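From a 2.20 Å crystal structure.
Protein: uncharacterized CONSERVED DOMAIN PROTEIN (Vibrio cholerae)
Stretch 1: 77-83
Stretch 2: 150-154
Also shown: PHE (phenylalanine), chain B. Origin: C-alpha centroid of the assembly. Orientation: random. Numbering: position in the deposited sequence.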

ATOM      1  N   ALA A  77      -4.788  18.076   5.742  1.00 19.99           N
ATOM      2  CA  ALA A  77      -5.278  18.658   6.996  1.00 20.45           C
ATOM      3  C   ALA A  77      -4.432  19.869   7.374  1.00 21.01           C
ATOM      4  O   ALA A  77      -3.292  20.027   6.939  1.00 20.93           O
ATOM      5  CB  ALA A  77      -5.378  17.624   8.147  1.00 19.17           C
ATOM      6  N   THR A  78      -5.019  20.740   8.178  1.00 21.62           N
ATOM      7  CA  THR A  78      -4.466  22.076   8.397  1.00 21.49           C
ATOM      8  C   THR A  78      -3.121  22.112   9.119  1.00 21.04           C
ATOM      9  O   THR A  78      -2.204  22.817   8.696  1.00 20.10           O
ATOM     10  CB  THR A  78      -5.513  22.986   9.102  1.00 21.05           C
ATOM     11  OG1 THR A  78      -6.580  23.226   8.178  1.00 23.41           O
ATOM     12  CG2 THR A  78      -4.894  24.324   9.503  1.00 19.53           C
ATOM     13  N   PRO A  79      -2.996  21.375  10.229  1.00 21.53           N
ATOM     14  CA  PRO A  79      -1.753  21.520  11.025  1.00 22.07           C
ATOM     15  C   PRO A  79      -0.522  21.004  10.260  1.00 21.84           C
ATOM     16  O   PRO A  79       0.523  21.620  10.302  1.00 21.44           O
ATOM     17  CB  PRO A  79      -2.028  20.718  12.303  1.00 22.73           C
ATOM     18  CG  PRO A  79      -3.475  20.471  12.320  1.00 22.25           C
ATOM     19  CD  PRO A  79      -3.985  20.534  10.890  1.00 21.05           C
ATOM     20  N   THR A  80      -0.674  19.959   9.462  1.00 21.33           N
ATOM     21  CA  THR A  80       0.467  19.429   8.708  1.00 20.08           C
ATOM     22  C   THR A  80       0.736  20.353   7.534  1.00 19.98           C
ATOM     23  O   THR A  80       1.881  20.625   7.254  1.00 18.55           O
ATOM     24  CB  THR A  80       0.208  17.985   8.269  1.00 21.33           C
ATOM     25  OG1 THR A  80      -1.209  17.760   8.247  1.00 22.20           O
ATOM     26  CG2 THR A  80       0.809  16.998   9.313  1.00 18.41           C
ATOM     27  N   ALA A  81      -0.312  20.926   6.925  1.00 18.85           N
ATOM     28  CA  ALA A  81      -0.079  21.913   5.862  1.00 19.15           C
ATOM     29  C   ALA A  81       0.678  23.102   6.396  1.00 18.44           C
ATOM     30  O   ALA A  81       1.605  23.562   5.762  1.00 19.66           O
ATOM     31  CB  ALA A  81      -1.375  22.357   5.184  1.00 19.15           C
ATOM     32  N   GLN A  82       0.300  23.567   7.566  1.00 17.86           N
ATOM     33  CA  GLN A  82       0.932  24.696   8.163  1.00 18.18           C
ATOM     34  C   GLN A  82       2.393  24.438   8.408  1.00 18.54           C
ATOM     35  O   GLN A  82       3.234  25.339   8.163  1.00 17.66           O
ATOM     36  CB  GLN A  82       0.256  25.084   9.478  1.00 18.61           C
ATOM     37  CG  GLN A  82      -1.114  25.784   9.287  1.00 18.11           C
ATOM     38  CD  GLN A  82      -1.731  26.142  10.638  1.00 21.03           C
ATOM     39  OE1 GLN A  82      -1.804  25.302  11.503  1.00 23.58           O
ATOM     40  NE2 GLN A  82      -2.217  27.359  10.789  1.00 19.15           N
ATOM     41  N   ALA A  83       2.730  23.237   8.881  1.00 17.42           N
ATOM     42  CA  ALA A  83       4.154  22.930   9.101  1.00 16.79           C
ATOM     43  C   ALA A  83       4.937  22.904   7.796  1.00 16.40           C
ATOM     44  O   ALA A  83       6.137  23.254   7.749  1.00 16.55           O
ATOM     45  CB  ALA A  83       4.300  21.584   9.831  1.00 17.44           C
ATOM     46  N   GLY A 150      -6.245  24.838  19.311  1.00 24.91           N
ATOM     47  CA  GLY A 150      -4.957  24.750  18.584  1.00 25.20           C
ATOM     48  C   GLY A 150      -5.101  24.448  17.100  1.00 25.64           C
ATOM     49  O   GLY A 150      -4.134  24.526  16.379  1.00 24.95           O
ATOM     50  N   GLU A 151      -6.309  24.124  16.621  1.00 25.31           N
ATOM     51  CA  GLU A 151      -6.514  23.864  15.209  1.00 25.12           C
ATOM     52  C   GLU A 151      -7.206  25.029  14.504  1.00 24.43           C
ATOM     53  O   GLU A 151      -8.398  25.278  14.713  1.00 24.30           O
ATOM     54  CB  GLU A 151      -7.366  22.617  15.030  1.00 25.79           C
ATOM     55  CG  GLU A 151      -6.688  21.287  15.348  1.00 26.79           C
ATOM     56  CD  GLU A 151      -7.581  20.066  14.958  1.00 28.24           C
ATOM     57  OE1 GLU A 151      -8.222  20.014  13.862  1.00 25.53           O
ATOM     58  OE2 GLU A 151      -7.588  19.127  15.765  1.00 33.19           O
ATOM     59  N   ALA A 152      -6.500  25.681  13.589  1.00 23.63           N
ATOM     60  CA  ALA A 152      -7.053  26.874  12.947  1.00 23.49           C
ATOM     61  C   ALA A 152      -8.345  26.519  12.215  1.00 23.26           C
ATOM     62  O   ALA A 152      -9.248  27.351  12.077  1.00 22.39           O
ATOM     63  CB  ALA A 152      -6.015  27.573  11.983  1.00 21.44           C
ATOM     64  N   ASN A 153      -8.437  25.301  11.710  1.00 22.66           N
ATOM     65  CA  ASN A 153      -9.700  24.890  11.104  1.00 23.34           C
ATOM     66  C   ASN A 153     -10.871  24.956  12.072  1.00 23.86           C
ATOM     67  O   ASN A 153     -11.953  25.431  11.687  1.00 22.02           O
ATOM     68  CB  ASN A 153      -9.664  23.478  10.498  1.00 22.92           C
ATOM     69  CG  ASN A 153      -8.995  22.521  11.357  1.00 20.82           C
ATOM     70  OD1 ASN A 153      -7.799  22.697  11.674  1.00 20.44           O
ATOM     71  ND2 ASN A 153      -9.721  21.477  11.774  1.00 18.18           N
ATOM     72  N   ALA A 154     -10.644  24.517  13.322  1.00 24.73           N
ATOM     73  CA  ALA A 154     -11.728  24.512  14.313  1.00 25.25           C
ATOM     74  C   ALA A 154     -12.115  25.954  14.651  1.00 25.26           C
ATOM     75  O   ALA A 154     -13.297  26.267  14.778  1.00 24.48           O
ATOM     76  CB  ALA A 154     -11.335  23.738  15.587  1.00 24.82           C
TER
HETATM   77  N   PHE B 601     -10.703  20.056   7.255  1.00 25.13           N
HETATM   78  CA  PHE B 601      -9.870  19.516   8.403  1.00 25.84           C
HETATM   79  C   PHE B 601      -8.599  20.396   8.550  1.00 26.17           C
HETATM   80  O   PHE B 601      -8.628  21.547   8.024  1.00 26.52           O
HETATM   81  CB  PHE B 601      -9.551  18.024   8.232  1.00 24.95           C
HETATM   82  CG  PHE B 601     -10.729  17.112   8.562  1.00 29.64           C
HETATM   83  CD1 PHE B 601     -11.132  16.924   9.897  1.00 31.16           C
HETATM   84  CD2 PHE B 601     -11.440  16.475   7.569  1.00 29.40           C
HETATM   85  CE1 PHE B 601     -12.199  16.142  10.204  1.00 34.33           C
HETATM   86  CE2 PHE B 601     -12.504  15.680   7.868  1.00 29.61           C
HETATM   87  CZ  PHE B 601     -12.911  15.502   9.173  1.00 31.20           C
HETATM   88  OXT PHE B 601      -7.578  20.044   9.181  1.00 26.45           O
HETATM   89  O   HOH W   1      -3.603  24.650  13.116  1.00 23.21           O

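Two helix beginnings meet here, from one chain, and the residues that touch are at least 70 positions apart in sequence. Ala77 is the N-cap of a helix running from Thr78 onward, and Glu151 is the N-cap of another that starts at Ala152. The backbones stay well separated: the CA atoms of Thr78 and Asn153 lie 6.5 Å apart, and those of Pro79 and Glu151 6.8 Å. No direct hydrogen bond joins the stretches, so they meet through side-chain packing, a water and a shared ligand.

Within the first stretch, the helical ladder begins at once. Ala81 N donates to Ala77 O at 3.1 Å, Gln82 N to Thr78 O at 2.8 Å, and Ala83 N to Pro79 O at 3.1 Å. Proline suits the first turn because its ring nitrogen has no hydrogen to donate, and amides there lack a preceding helical carbonyl. In the second stretch, Ala154 N makes a weak bond to Glu151 O at 2.7 Å.

The packing is modest, burying 189 Å² over both sides. Two methyls meet where Thr78 CG2 lies 4.2 Å from Ala152 CB. Gln82, one helical turn after Thr78, rests its amide against the same methyl, with NE2 4.0 Å from Ala152 CB; this is a packing contact, and NE2 finds its hydrogen bond elsewhere in the structure. The compact methyl of Ala152 thus touches two side chains of the first helix. Pro79 contributes its ring, with CG 4.5 Å from Glu151 CG, so that the aliphatic part of the glutamate serves as a packing surface. Asn153 also packs closely, its OD1 3.5 Å from Thr78 CB, a van der Waals contact.

Polar chemistry within the second stretch helps hold that asparagine. Asn153 ND2 donates to Glu151 OE1 at 3.0 Å with an angle of 159°, pairing an amide donor with a carboxylate acceptor across two positions of the chain.

A water supplies the polar link between the stretches. It donates to Gln82 OE1 at 2.5 Å and accepts from Ala152 N at 3.1 Å, satisfying a first-turn amide; a weak bond from the water to Gly150 O spans 3.3 Å. The long glutamine side chain, with chi1 m and chi2 t, carries its amide out to this site.

The bound phenylalanine adds a further bridge. Thr78 grips its carboxylate twice: Thr78 N donates to PHE OXT at 2.8 Å and Thr78 OG1 to PHE O at 2.7 Å. Threonine therefore offers a hydroxyl to the ligand and a methyl to Ala152. From the other stretch, Asn153 CB approaches PHE O to 3.3 Å, placing the carboxylate against both helix starts.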